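PDB 3OKZ: cell envelope-related transcriptional attenuator domain-containing protein, which is of unproven function but, as an LCP-family protein, probably takes part in attaching anionic glycopolymers to the streptococcal cell wall. Local coordinates for residues V81-K84 and L85-Y89; K192-K195 and K196-A199. All coordinates share one frame; numbering follows the deposited sequence.

Contacts 1 and 2 are both local and both belong to the LytR/CpsA/Psr (LCP) part of the protein. They lie on opposite sides of the chain's centre. Their centres are about 32 Å apart, and their nearest atoms about 19 Å, so they do not touch. In contact 1, residues 81-89 turn from strand 82-84 into helix 87-90. In contact 2, residues 192-199 form two turns near the end of helix 178-200. Contact 1 packs on helix 93-105 and strand 41-51, contact 2 on helix 117-126 and strand 130-134. One is held by a turn bond, the other by a run of helical bonds.

Contact 1 (V81-K84 and L85-Y89); sequences VEAK and LNAAY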
ATOM      1  N   VAL A  81       0.533 -21.490   1.624  1.00 40.10           N
ATOM      2  CA  VAL A  81       1.978 -21.705   1.639  1.00 28.87           C
ATOM      3  C   VAL A  81       2.680 -20.554   2.355  1.00 33.66           C
ATOM      4  O   VAL A  81       2.368 -19.391   2.116  1.00 48.01           O
ATOM      5  CB  VAL A  81       2.541 -21.780   0.209  1.00 30.19           C
ATOM      6  CG1 VAL A  81       4.045 -21.955   0.254  1.00 36.29           C
ATOM      7  CG2 VAL A  81       1.888 -22.918  -0.550  1.00 29.26           C
ATOM      8  N   GLU A  82       3.625 -20.875   3.231  1.00 24.66           N
ATOM      9  CA  GLU A  82       4.354 -19.843   3.951  1.00 21.39           C
ATOM     10  C   GLU A  82       5.361 -19.159   3.036  1.00 29.11           C
ATOM     11  O   GLU A  82       6.248 -19.798   2.478  1.00 32.36           O
ATOM     12  CB  GLU A  82       5.075 -20.433   5.164  1.00 21.74           C
ATOM     13  CG  GLU A  82       4.173 -20.674   6.372  1.00 23.03           C
ATOM     14  CD  GLU A  82       4.962 -21.097   7.604  1.00 39.78           C
ATOM     15  OE1 GLU A  82       6.137 -20.689   7.725  1.00 45.36           O
ATOM     16  OE2 GLU A  82       4.409 -21.823   8.461  1.00 44.63           O
ATOM     17  N   ALA A  83       5.214 -17.844   2.896  1.00 24.88           N
ATOM     18  CA  ALA A  83       6.086 -17.050   2.042  1.00 16.83           C
ATOM     19  C   ALA A  83       6.097 -15.617   2.553  1.00 27.49           C
ATOM     20  O   ALA A  83       5.550 -15.329   3.621  1.00 42.39           O
ATOM     21  CB  ALA A  83       5.563 -17.087   0.618  1.00 11.91           C
ATOM     22  N   LYS A  84       6.734 -14.723   1.806  1.00 22.74           N
ATOM     23  CA  LYS A  84       6.748 -13.325   2.191  1.00 28.32           C
ATOM     24  C   LYS A  84       5.404 -12.781   1.703  1.00 37.44           C
ATOM     25  O   LYS A  84       4.859 -13.270   0.712  1.00 47.86           O
ATOM     26  CB  LYS A  84       7.885 -12.564   1.494  1.00 39.29           C
ATOM     27  CG  LYS A  84       9.312 -12.816   2.005  1.00 36.83           C
ATOM     28  CD  LYS A  84      10.303 -11.924   1.227  1.00 29.66           C
ATOM     29  CE  LYS A  84      11.745 -12.029   1.723  1.00 28.68           C
ATOM     30  NZ  LYS A  84      12.382 -13.344   1.413  1.00 34.54           N
ATOM     31  N   LEU A  85       4.870 -11.782   2.401  1.00 28.71           N
ATOM     32  CA  LEU A  85       3.597 -11.160   2.027  1.00 20.76           C
ATOM     33  C   LEU A  85       3.651 -10.637   0.596  1.00 27.47           C
ATOM     34  O   LEU A  85       2.628 -10.468  -0.073  1.00 26.25           O
ATOM     35  CB  LEU A  85       3.301  -9.982   2.950  1.00 16.37           C
ATOM     36  CG  LEU A  85       2.047  -9.186   2.586  1.00 15.02           C
ATOM     37  CD1 LEU A  85       0.878 -10.137   2.706  1.00 19.58           C
ATOM     38  CD2 LEU A  85       1.857  -7.951   3.503  1.00  9.37           C
ATOM     39  N   ASN A  86       4.868 -10.360   0.153  1.00 27.59           N
ATOM     40  CA  ASN A  86       5.116  -9.841  -1.176  1.00 27.18           C
ATOM     41  C   ASN A  86       4.645 -10.821  -2.256  1.00 22.31           C
ATOM     42  O   ASN A  86       4.215 -10.402  -3.334  1.00 18.29           O
ATOM     43  CB  ASN A  86       6.619  -9.567  -1.315  1.00 30.51           C
ATOM     44  CG  ASN A  86       6.992  -8.977  -2.652  1.00 43.68           C
ATOM     45  OD1 ASN A  86       6.625  -7.845  -2.972  1.00 47.98           O
ATOM     46  ND2 ASN A  86       7.730  -9.743  -3.447  1.00 50.35           N
ATOM     47  N   ALA A  87       4.700 -12.119  -1.947  1.00 17.96           N
ATOM     48  CA  ALA A  87       4.334 -13.172  -2.897  1.00 23.16           C
ATOM     49  C   ALA A  87       2.859 -13.379  -3.220  1.00 29.75           C
ATOM     50  O   ALA A  87       2.541 -14.115  -4.153  1.00 33.96           O
ATOM     51  CB  ALA A  87       4.937 -14.500  -2.449  1.00 12.82           C
ATOM     52  N   ALA A  88       1.956 -12.761  -2.463  1.00 33.63           N
ATOM     53  CA  ALA A  88       0.531 -12.924  -2.737  1.00 31.85           C
ATOM     54  C   ALA A  88       0.218 -12.444  -4.154  1.00 41.24           C
ATOM     55  O   ALA A  88      -0.218 -13.223  -5.003  1.00 54.70           O
ATOM     56  CB  ALA A  88      -0.287 -12.149  -1.734  1.00 32.08           C
ATOM     57  N   TYR A  89       0.447 -11.161  -4.408  1.00 24.40           N
ATOM     58  CA  TYR A  89       0.199 -10.591  -5.732  1.00 29.98           C
ATOM     59  C   TYR A  89       1.077 -11.297  -6.763  1.00 34.16           C
ATOM     60  O   TYR A  89       0.606 -11.688  -7.829  1.00 42.45           O
ATOM     61  CB  TYR A  89       0.503  -9.089  -5.723  1.00 27.80           C
ATOM     62  CG  TYR A  89      -0.003  -8.325  -6.928  1.00 23.88           C
ATOM     63  CD1 TYR A  89       0.681  -8.355  -8.141  1.00 18.70           C
ATOM     64  CD2 TYR A  89      -1.166  -7.554  -6.849  1.00 10.46           C
ATOM     65  CE1 TYR A  89       0.218  -7.629  -9.248  1.00 18.31           C
ATOM     66  CE2 TYR A  89      -1.635  -6.828  -7.945  1.00 12.40           C
ATOM     67  CZ  TYR A  89      -0.940  -6.870  -9.136  1.00 27.23           C
ATOM     68  OH  TYR A  89      -1.405  -6.155 -10.215  1.00 45.67           O
TER
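Ala87 places its CB over the end of strand 82-84, where it overlaps the methyl group of Ala83. The two CB atoms of Ala83 and Ala87 lie 4.1 Å apart, an apolar touch across the inside of the bend. Only one hydrogen bond crosses between residues 81-84 and 85-89. It runs from Ala87 N to Lys84 O, at 2.9 Å. Its N-H...O angle is 156°, fairly straight. This bond closes a type I beta turn from Lys84 to Ala87. Leu85 and Asn86 are the two residues at its middle. Lys84 CB and Asn86 CB are 4.3 Å apart, side by side on the turn. The lysine chain then runs out from the bend, extended as far as its last torsion. Its ammonium end makes a cation-pi contact with Tyr259. The lysine side chain also touches Asp65. Leu85 points away from residues 81-84. Its first torsion (chi1 175°) then carries CG beside its own carbonyl carbon, and the buried side chain packs on Met45 of strand 41-51 and Thr100 of helix 93-105. Ala88, also buried, touches Met96 and Thr100 of the same helix. A further bond, Ala88 N to Leu85 O, is weak at 3.4 Å. Backbone bonds between Ala83 and Ile68 and between Leu85 and Val66 carry the antiparallel pairing with strand 67-69 into the turn. This is a strand-to-helix connection through a type I turn, joining a two-stranded antiparallel sheet to the short helix 87-90 of the LCP domain.

Contact 2 (K192-K195 and K196-A199); sequences KVLK and KILA
No aromatic ring takes part in this contact between residues 192-195 and 196-199. Its flat groups are the backbone peptides, joined C=O to N-H from one helical turn to the next. Lys196 N reaches Lys192 O at 2.9 Å. Leu198 N meets Leu194 O at 2.8 Å. Ala199 N bonds to Lys195 O at 3.0 Å. A fourth bond joins Ile197 N to Val193 O, but the place of that oxygen is less sure. On one side of the helix Val193 and Ile197 meet at a slant, with Val193 CG1 3.7 Å from Ile197 CD1. Val193 CG1 is anti to its own N (chi1 160°), which sets this branch toward the next turn. The placing of the Ile197 chain is somewhat doubtful, because its CG1 crowds Val193 O in the model. On another side Lys195 folds back through its last two torsions. Its NZ comes to 4.0 Å from Lys196 CD, across the chain and not at its charged end. Val193 also packs on Leu123 and Val124 of helix 117-126, and Ile197 on Val127. Lys192 NZ bonds to Thr131 O and forms a salt bridge with Glu188, while Lys196 NZ bonds to Val127 O. Two of the three lysines of residues 192-199 thus tie the helix to a carbonyl of strand 130-134 and to one of the loop just before it. The ammonium groups of Lys195 and Lys196 stay 6.3 Å apart, so their mutual repulsion is probably modest.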
ATOM      1  N   LYS A 192       1.421  13.664  -0.505  1.00 22.80           N
ATOM      2  CA  LYS A 192       1.641  14.927  -1.199  1.00 16.34           C
ATOM      3  C   LYS A 192       0.841  15.070  -2.490  1.00 24.47           C
ATOM      4  O   LYS A 192       0.307  16.143  -2.779  1.00 18.96           O
ATOM      5  CB  LYS A 192       3.131  15.118  -1.473  1.00 12.98           C
ATOM      6  CG  LYS A 192       3.943  15.400  -0.202  1.00 19.18           C
ATOM      7  CD  LYS A 192       5.366  15.893  -0.494  1.00 15.58           C
ATOM      8  CE  LYS A 192       5.996  16.411   0.792  1.00 16.44           C
ATOM      9  NZ  LYS A 192       7.440  16.703   0.661  1.00 16.39           N
ATOM     10  N   VAL A 193       0.761  13.992  -3.263  1.00 22.59           N
ATOM     11  CA  VAL A 193       0.005  14.009  -4.507  1.00 18.39           C
ATOM     12  C   VAL A 193      -1.474  14.210  -4.213  1.00 29.18           C
ATOM     13  O   VAL A 193      -2.210  14.737  -5.043  1.00 34.95           O
ATOM     14  CB  VAL A 193       0.211  12.709  -5.296  1.00  0.01           C
ATOM     15  CG1 VAL A 193      -0.920  12.502  -6.297  1.00  3.01           C
ATOM     16  CG2 VAL A 193       1.532  12.785  -6.024  1.00  0.89           C
ATOM     17  N   LEU A 194      -1.913  13.787  -3.036  1.00 27.64           N
ATOM     18  CA  LEU A 194      -3.300  14.000  -2.665  1.00 25.58           C
ATOM     19  C   LEU A 194      -3.485  15.465  -2.285  1.00 27.88           C
ATOM     20  O   LEU A 194      -4.407  16.129  -2.761  1.00 40.73           O
ATOM     21  CB  LEU A 194      -3.668  13.116  -1.490  1.00 23.96           C
ATOM     22  CG  LEU A 194      -4.210  11.769  -1.935  1.00 27.97           C
ATOM     23  CD1 LEU A 194      -4.059  10.770  -0.804  1.00 29.38           C
ATOM     24  CD2 LEU A 194      -5.676  11.928  -2.379  1.00 18.40           C
ATOM     25  N   LYS A 195      -2.592  15.964  -1.434  1.00 15.57           N
ATOM     26  CA  LYS A 195      -2.649  17.348  -0.985  1.00 13.23           C
ATOM     27  C   LYS A 195      -2.753  18.244  -2.206  1.00 14.11           C
ATOM     28  O   LYS A 195      -3.548  19.177  -2.241  1.00 20.76           O
ATOM     29  CB  LYS A 195      -1.389  17.710  -0.195  1.00 16.47           C
ATOM     30  CG  LYS A 195      -1.480  19.044   0.533  1.00 29.54           C
ATOM     31  CD  LYS A 195      -0.121  19.558   1.023  1.00 43.23           C
ATOM     32  CE  LYS A 195       0.691  20.208  -0.104  1.00 68.97           C
ATOM     33  NZ  LYS A 195       1.014  19.279  -1.232  1.00 79.04           N
ATOM     34  N   LYS A 196      -1.932  17.938  -3.206  1.00 22.67           N
ATOM     35  CA  LYS A 196      -1.888  18.681  -4.460  1.00 14.53           C
ATOM     36  C   LYS A 196      -3.240  18.561  -5.168  1.00 13.47           C
ATOM     37  O   LYS A 196      -3.869  19.568  -5.495  1.00 28.83           O
ATOM     38  CB  LYS A 196      -0.774  18.112  -5.346  1.00 22.85           C
ATOM     39  CG  LYS A 196       0.070  19.137  -6.109  1.00 16.51           C
ATOM     40  CD  LYS A 196       0.938  19.959  -5.190  1.00 10.08           C
ATOM     41  CE  LYS A 196       2.185  20.427  -5.896  1.00 13.00           C
ATOM     42  NZ  LYS A 196       1.883  20.982  -7.225  1.00  9.23           N
ATOM     43  N   ILE A 197      -3.691  17.333  -5.399  1.00 10.96           N
ATOM     44  CA  ILE A 197      -4.979  17.133  -6.055  1.00 23.98           C
ATOM     45  C   ILE A 197      -6.044  17.970  -5.337  1.00 31.34           C
ATOM     46  O   ILE A 197      -6.567  18.931  -5.893  1.00 42.29           O
ATOM     47  CB  ILE A 197      -5.410  15.639  -6.029  1.00 17.83           C
ATOM     48  CG1 ILE A 197      -4.385  14.775  -6.749  1.00 18.06           C
ATOM     49  CG2 ILE A 197      -6.715  15.463  -6.747  1.00 23.90           C
ATOM     50  CD1 ILE A 197      -4.545  13.317  -6.453  1.00 18.66           C
ATOM     51  N   LEU A 198      -6.349  17.610  -4.096  1.00 14.43           N
ATOM     52  CA  LEU A 198      -7.353  18.319  -3.307  1.00 16.09           C
ATOM     53  C   LEU A 198      -7.275  19.853  -3.350  1.00 25.81           C
ATOM     54  O   LEU A 198      -8.310  20.526  -3.331  1.00 35.75           O
ATOM     55  CB  LEU A 198      -7.294  17.866  -1.844  1.00 20.36           C
ATOM     56  CG  LEU A 198      -7.558  16.385  -1.561  1.00 26.38           C
ATOM     57  CD1 LEU A 198      -7.838  16.205  -0.082  1.00 26.08           C
ATOM     58  CD2 LEU A 198      -8.748  15.898  -2.374  1.00 36.29           C
ATOM     59  N   ALA A 199      -6.060  20.401  -3.390  1.00 24.41           N
ATOM     60  CA  ALA A 199      -5.875  21.848  -3.438  1.00  4.16           C
ATOM     61  C   ALA A 199      -6.499  22.399  -4.714  1.00 11.90           C
ATOM     62  O   ALA A 199      -7.033  23.509  -4.718  1.00 24.49           O
ATOM     63  CB  ALA A 199      -4.421  22.189  -3.397  1.00  1.90           C
TER